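PDB 1ZBS: uncharacterized protein from Porphyromonas gingivalis, which is of unknown function but is a putative N-acetylglucosamine kinase, with the nucleotide-binding fold of the ASKHA superfamily. Local coordinates for residues M1-S7 and I60-Y66; L45-L50 and A81-L86. One frame throughout, in Å; residues are numbered along the deposited sequence.

Interaction 1 (M1-S7 and I60-Y66); sequences MILIGDS and IRAVYFY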
loop_
_atom_site.group_PDB
_atom_site.type_symbol
_atom_site.label_atom_id
_atom_site.label_comp_id
_atom_site.label_asym_id
_atom_site.label_seq_id
_atom_site.Cartn_x
_atom_site.Cartn_y
_atom_site.Cartn_z
HETATM N N MSE A 1 -33.419 -29.180 -3.304
HETATM C CA MSE A 1 -31.979 -28.921 -3.564
HETATM C C MSE A 1 -31.506 -27.656 -2.860
HETATM O O MSE A 1 -32.315 -26.870 -2.361
HETATM C CB MSE A 1 -31.716 -28.838 -5.076
HETATM C CG MSE A 1 -32.710 -27.998 -5.869
HETATM SE SE MSE A 1 -32.510 -28.217 -7.803
HETATM C CE MSE A 1 -33.420 -29.922 -8.006
ATOM N N ILE A 2 -30.190 -27.471 -2.812
ATOM C CA ILE A 2 -29.610 -26.316 -2.141
ATOM C C ILE A 2 -28.806 -25.398 -3.048
ATOM O O ILE A 2 -28.372 -25.793 -4.132
ATOM C CB ILE A 2 -28.693 -26.760 -0.977
ATOM C CG1 ILE A 2 -27.540 -27.615 -1.518
ATOM C CG2 ILE A 2 -29.504 -27.532 0.053
ATOM C CD1 ILE A 2 -26.502 -27.994 -0.476
ATOM N N LEU A 3 -28.620 -24.165 -2.587
ATOM C CA LEU A 3 -27.857 -23.152 -3.316
ATOM C C LEU A 3 -26.627 -22.770 -2.498
ATOM O O LEU A 3 -26.736 -22.305 -1.363
ATOM C CB LEU A 3 -28.717 -21.904 -3.566
ATOM C CG LEU A 3 -28.004 -20.766 -4.311
ATOM C CD1 LEU A 3 -27.574 -21.266 -5.690
ATOM C CD2 LEU A 3 -28.919 -19.545 -4.442
ATOM N N ILE A 4 -25.453 -22.973 -3.071
ATOM C CA ILE A 4 -24.229 -22.635 -2.363
ATOM C C ILE A 4 -23.473 -21.525 -3.081
ATOM O O ILE A 4 -23.233 -21.590 -4.291
ATOM C CB ILE A 4 -23.299 -23.862 -2.207
ATOM C CG1 ILE A 4 -24.040 -24.995 -1.486
ATOM C CG2 ILE A 4 -22.064 -23.467 -1.403
ATOM C CD1 ILE A 4 -23.253 -26.277 -1.386
ATOM N N GLY A 5 -23.107 -20.502 -2.318
ATOM C CA GLY A 5 -22.387 -19.381 -2.884
ATOM C C GLY A 5 -21.107 -19.075 -2.139
ATOM O O GLY A 5 -21.085 -19.044 -0.909
ATOM N N ASP A 6 -20.041 -18.859 -2.899
ATOM C CA ASP A 6 -18.740 -18.537 -2.340
ATOM C C ASP A 6 -18.250 -17.260 -3.012
ATOM O O ASP A 6 -17.837 -17.281 -4.171
ATOM C CB ASP A 6 -17.756 -19.672 -2.603
ATOM C CG ASP A 6 -16.522 -19.575 -1.739
ATOM O OD1 ASP A 6 -16.657 -19.691 -0.501
ATOM O OD2 ASP A 6 -15.418 -19.381 -2.291
ATOM N N SER A 7 -18.302 -16.153 -2.277
ATOM C CA SER A 7 -17.888 -14.857 -2.805
ATOM C C SER A 7 -16.519 -14.395 -2.329
ATOM O O SER A 7 -16.212 -14.429 -1.139
ATOM C CB SER A 7 -18.927 -13.788 -2.448
ATOM O OG SER A 7 -18.535 -12.511 -2.934
ATOM N N ILE A 60 -35.243 -24.651 -4.449
ATOM C CA ILE A 60 -34.246 -24.260 -3.462
ATOM C C ILE A 60 -34.849 -24.266 -2.070
ATOM O O ILE A 60 -35.588 -23.354 -1.698
ATOM C CB ILE A 60 -33.689 -22.863 -3.742
ATOM C CG1 ILE A 60 -33.115 -22.800 -5.152
ATOM C CG2 ILE A 60 -32.618 -22.528 -2.712
ATOM C CD1 ILE A 60 -32.027 -23.810 -5.426
ATOM N N ARG A 61 -34.510 -25.296 -1.302
ATOM C CA ARG A 61 -35.029 -25.463 0.051
ATOM C C ARG A 61 -34.130 -24.815 1.102
ATOM O O ARG A 61 -34.524 -24.635 2.259
ATOM C CB ARG A 61 -35.199 -26.957 0.341
ATOM C CG ARG A 61 -36.196 -27.654 -0.587
ATOM C CD ARG A 61 -37.610 -27.618 -0.015
ATOM N NE ARG A 61 -38.089 -26.256 0.184
ATOM C CZ ARG A 61 -38.312 -25.396 -0.802
ATOM N NH1 ARG A 61 -38.749 -24.172 -0.530
ATOM N NH2 ARG A 61 -38.108 -25.761 -2.062
ATOM N N ALA A 62 -32.916 -24.469 0.690
ATOM C CA ALA A 62 -31.957 -23.832 1.576
ATOM C C ALA A 62 -30.837 -23.227 0.752
ATOM O O ALA A 62 -30.563 -23.663 -0.369
ATOM C CB ALA A 62 -31.387 -24.844 2.577
ATOM N N VAL A 63 -30.211 -22.203 1.319
ATOM C CA VAL A 63 -29.106 -21.491 0.687
ATOM C C VAL A 63 -28.024 -21.204 1.730
ATOM O O VAL A 63 -28.316 -20.783 2.855
ATOM C CB VAL A 63 -29.596 -20.159 0.033
ATOM C CG1 VAL A 63 -30.682 -19.535 0.875
ATOM C CG2 VAL A 63 -28.433 -19.183 -0.104
ATOM N N TYR A 64 -26.778 -21.459 1.338
ATOM C CA TYR A 64 -25.612 -21.246 2.192
ATOM C C TYR A 64 -24.621 -20.350 1.443
ATOM O O TYR A 64 -24.066 -20.730 0.406
ATOM C CB TYR A 64 -24.939 -22.582 2.544
ATOM C CG TYR A 64 -25.866 -23.609 3.155
ATOM C CD1 TYR A 64 -26.479 -24.582 2.366
ATOM C CD2 TYR A 64 -26.123 -23.615 4.525
ATOM C CE1 TYR A 64 -27.323 -25.545 2.929
ATOM C CE2 TYR A 64 -26.964 -24.566 5.098
ATOM C CZ TYR A 64 -27.559 -25.533 4.296
ATOM O OH TYR A 64 -28.372 -26.491 4.871
ATOM N N PHE A 65 -24.419 -19.153 1.980
ATOM C CA PHE A 65 -23.535 -18.176 1.374
ATOM C C PHE A 65 -22.282 -17.944 2.200
ATOM O O PHE A 65 -22.340 -17.800 3.421
ATOM C CB PHE A 65 -24.287 -16.856 1.182
ATOM C CG PHE A 65 -23.525 -15.836 0.397
ATOM C CD1 PHE A 65 -22.636 -14.971 1.030
ATOM C CD2 PHE A 65 -23.672 -15.764 -0.986
ATOM C CE1 PHE A 65 -21.901 -14.049 0.295
ATOM C CE2 PHE A 65 -22.943 -14.847 -1.734
ATOM C CZ PHE A 65 -22.055 -13.987 -1.094
ATOM N N TYR A 66 -21.148 -17.921 1.515
ATOM C CA TYR A 66 -19.858 -17.693 2.143
ATOM C C TYR A 66 -19.163 -16.589 1.359
ATOM O O TYR A 66 -18.995 -16.695 0.141
ATOM C CB TYR A 66 -19.021 -18.968 2.089
ATOM C CG TYR A 66 -19.590 -20.106 2.901
ATOM C CD1 TYR A 66 -19.513 -20.097 4.291
ATOM C CD2 TYR A 66 -20.207 -21.196 2.278
ATOM C CE1 TYR A 66 -20.029 -21.143 5.048
ATOM C CE2 TYR A 66 -20.730 -22.251 3.026
ATOM C CZ TYR A 66 -20.634 -22.215 4.415
ATOM O OH TYR A 66 -21.132 -23.248 5.167
#
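Leu3 meets Val63 side by side on two parallel strands, their CB atoms 4.1 Å apart, while its peptide N and O both bond to strand 62-67, N to Ala62 O and O to Tyr64 N. That second bond is nearly straight, with 167° at the hydrogen and the donor almost on the line of the carbonyl. Leu3 CB also touches Ile60 CG2, 4.0 Å away. On the other face of the sheet, Tyr64 turns the edge of its ring to Ile2: CE1 lies 4.1 Å from CG2, near the ring plane, and His278 of helix 271-280 stacks on the same ring. Strand 2-7 is central in a five-stranded mixed sheet of order 3-2-1-4-5, with strand 62-67 as its parallel neighbour; this is one of two such sheets in the chain, consistent with the paired lobes of the ASKHA fold. Tyr66, on the face of Tyr64, meets strand 2-7 mainly through backbone atoms. Its N bonds to Gly5 O at 2.7 Å, its O accepts from Ser7 N, and its CB is 3.6 Å from Asp6 OD1, the carboxylate and ring planes being 54° apart. The hydroxyl of Tyr66 reaches out to Arg103 and His278. Gly5 lies beside Phe65, whose ring has Gly5 O over one face and puts CZ 3.4 Å from Ser7 CB. Ser7 OG bonds to the carbonyls of Gly30 and Ile31. Just before the strands begin, Met1 O accepts from Arg61 N, with an angle of 164° at the hydrogen.

Interaction 2 (L45-L50 and A81-L86); sequences LRSEVL and ALDSML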
loop_
_atom_site.group_PDB
_atom_site.type_symbol
_atom_site.label_atom_id
_atom_site.label_comp_id
_atom_site.label_asym_id
_atom_site.label_seq_id
_atom_site.Cartn_x
_atom_site.Cartn_y
_atom_site.Cartn_z
ATOM N N LEU A 45 -28.319 -9.536 -7.118
ATOM C CA LEU A 45 -29.034 -10.754 -6.768
ATOM C C LEU A 45 -30.091 -11.128 -7.803
ATOM O O LEU A 45 -30.142 -12.272 -8.256
ATOM C CB LEU A 45 -29.690 -10.608 -5.391
ATOM C CG LEU A 45 -29.003 -11.283 -4.201
ATOM C CD1 LEU A 45 -27.532 -10.922 -4.173
ATOM C CD2 LEU A 45 -29.686 -10.850 -2.903
ATOM N N ARG A 46 -30.922 -10.166 -8.189
ATOM C CA ARG A 46 -31.979 -10.447 -9.150
ATOM C C ARG A 46 -31.697 -10.062 -10.594
ATOM O O ARG A 46 -32.624 -9.911 -11.390
ATOM C CB ARG A 46 -33.294 -9.809 -8.680
ATOM C CG ARG A 46 -33.235 -8.321 -8.374
ATOM C CD ARG A 46 -34.255 -7.990 -7.288
ATOM N NE ARG A 46 -34.421 -6.560 -7.050
ATOM C CZ ARG A 46 -35.105 -6.053 -6.026
ATOM N NH1 ARG A 46 -35.217 -4.739 -5.883
ATOM N NH2 ARG A 46 -35.667 -6.858 -5.134
ATOM N N SER A 47 -30.422 -9.915 -10.939
ATOM C CA SER A 47 -30.038 -9.569 -12.305
ATOM C C SER A 47 -28.893 -10.476 -12.727
ATOM O O SER A 47 -28.600 -10.621 -13.915
ATOM C CB SER A 47 -29.588 -8.108 -12.394
ATOM O OG SER A 47 -28.319 -7.928 -11.789
ATOM N N GLU A 48 -28.254 -11.093 -11.736
ATOM C CA GLU A 48 -27.135 -11.989 -11.986
ATOM C C GLU A 48 -27.374 -13.360 -11.368
ATOM O O GLU A 48 -27.079 -14.386 -11.980
ATOM C CB GLU A 48 -25.845 -11.391 -11.412
ATOM C CG GLU A 48 -25.499 -10.007 -11.951
ATOM C CD GLU A 48 -24.186 -9.468 -11.402
ATOM O OE1 GLU A 48 -23.122 -10.046 -11.706
ATOM O OE2 GLU A 48 -24.219 -8.462 -10.664
ATOM N N VAL A 49 -27.911 -13.377 -10.154
ATOM C CA VAL A 49 -28.153 -14.639 -9.470
ATOM C C VAL A 49 -29.454 -15.308 -9.895
ATOM O O VAL A 49 -29.445 -16.454 -10.342
ATOM C CB VAL A 49 -28.175 -14.454 -7.936
ATOM C CG1 VAL A 49 -28.142 -15.812 -7.256
ATOM C CG2 VAL A 49 -26.998 -13.600 -7.491
ATOM N N LEU A 50 -30.568 -14.596 -9.752
ATOM C CA LEU A 50 -31.875 -15.138 -10.118
ATOM C C LEU A 50 -31.952 -15.652 -11.548
ATOM O O LEU A 50 -32.433 -16.751 -11.786
ATOM C CB LEU A 50 -32.971 -14.090 -9.908
ATOM C CG LEU A 50 -33.962 -14.350 -8.768
ATOM C CD1 LEU A 50 -34.996 -13.238 -8.757
ATOM C CD2 LEU A 50 -34.640 -15.707 -8.944
ATOM N N ALA A 81 -31.632 -9.791 1.899
ATOM C CA ALA A 81 -31.622 -9.623 0.448
ATOM C C ALA A 81 -31.849 -10.964 -0.237
ATOM O O ALA A 81 -32.643 -11.066 -1.173
ATOM C CB ALA A 81 -30.286 -9.029 0.004
ATOM N N LEU A 82 -31.137 -11.986 0.227
ATOM C CA LEU A 82 -31.265 -13.333 -0.324
ATOM C C LEU A 82 -32.665 -13.855 -0.050
ATOM O O LEU A 82 -33.312 -14.423 -0.929
ATOM C CB LEU A 82 -30.245 -14.274 0.320
ATOM C CG LEU A 82 -28.780 -14.150 -0.113
ATOM C CD1 LEU A 82 -27.898 -14.878 0.887
ATOM C CD2 LEU A 82 -28.600 -14.718 -1.516
ATOM N N ASP A 83 -33.131 -13.656 1.177
ATOM C CA ASP A 83 -34.452 -14.115 1.553
ATOM C C ASP A 83 -35.541 -13.494 0.668
ATOM O O ASP A 83 -36.611 -14.075 0.499
ATOM C CB ASP A 83 -34.710 -13.815 3.032
ATOM C CG ASP A 83 -35.969 -14.484 3.550
ATOM O OD1 ASP A 83 -37.065 -13.924 3.336
ATOM O OD2 ASP A 83 -35.859 -15.577 4.159
ATOM N N SER A 84 -35.268 -12.323 0.099
ATOM C CA SER A 84 -36.232 -11.671 -0.779
ATOM C C SER A 84 -36.087 -12.253 -2.183
ATOM O O SER A 84 -36.999 -12.167 -3.008
ATOM C CB SER A 84 -36.010 -10.155 -0.804
ATOM O OG SER A 84 -36.361 -9.570 0.443
HETATM N N MSE A 85 -34.934 -12.851 -2.452
HETATM C CA MSE A 85 -34.702 -13.474 -3.746
HETATM C C MSE A 85 -35.563 -14.735 -3.804
HETATM O O MSE A 85 -36.321 -14.933 -4.750
HETATM C CB MSE A 85 -33.220 -13.822 -3.907
HETATM C CG MSE A 85 -32.908 -14.567 -5.191
HETATM SE SE MSE A 85 -31.020 -14.600 -5.569
HETATM C CE MSE A 85 -30.504 -16.097 -4.458
ATOM N N LEU A 86 -35.434 -15.586 -2.790
ATOM C CA LEU A 86 -36.236 -16.802 -2.701
ATOM C C LEU A 86 -36.998 -16.712 -1.386
ATOM O O LEU A 86 -36.561 -17.241 -0.361
ATOM C CB LEU A 86 -35.369 -18.067 -2.711
ATOM C CG LEU A 86 -34.566 -18.480 -3.950
ATOM C CD1 LEU A 86 -35.258 -17.987 -5.207
ATOM C CD2 LEU A 86 -33.154 -17.931 -3.858
#
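Met85, a selenomethionine, reaches from helix 75-85 across to Leu45, Val49 and Leu50 of helix 38-53. Its CB leaves the backbone toward that helix, and with CG anti to the backbone N (chi1 176°) and the next torsion also extended, the chain runs straight out to selenium. CG is the first atom to meet a partner, Leu50 CG at 3.7 Å, and there the two side chains run antiparallel past one another. SE comes to 3.5 Å from Val49 CG1 and also packs on CG of Leu45, the Met85 chain lying roughly perpendicular to those of Leu45 and Val49. SE lies 3.7 Å from Leu45 O as well, a carbonyl already taken by Leu50 N in a wider pi-type turn and, weakly, by Val49 N. A bend at the last Met85 torsion (chi3 83°) leaves CE 3.7 Å from Val49 CG1. From the facing helix, Leu45 sends CD2 onto the backbone of Ala81, 3.4 Å from Ala81 O and 3.5 Å from Ala81 CB. No hydrogen bond joins the segments; the side chains meet through apolar atoms. The axes cross at -66° and come no closer than 10.8 Å, a gap spanned mainly by Met85 and the leucines. Beneath the pair, Val49 and Leu82 both rest on Trp14 of strand 11-18, and Leu82 touches Ile92 of strand 91-95, so both helices lie against one face of the sheet.

How the interactions relate
The two contacts are neighbouring layers, their centres about 12 Å apart: interaction 1 pairs strands within the sheet and interaction 2 joins the helices lying on it. They meet where Leu3 CD2 packs 3.8 Å from Met85 CE and where Phe65 CB lies 4.1 Å from Leu82 CD1, so the face carrying Leu3 and Phe65 is the one turned to the helices. Along the chain, helix 38-53 precedes strand 62-67 and helix 75-85 follows it, so the segments alternate. The strand face bearing Ile4 and Tyr66 looks instead to helix 271-280. Strand 2-7 leads into a hairpin turn that in ASKHA kinases usually contacts the nucleotide phosphates, so interaction 1 probably lies nearer the active site.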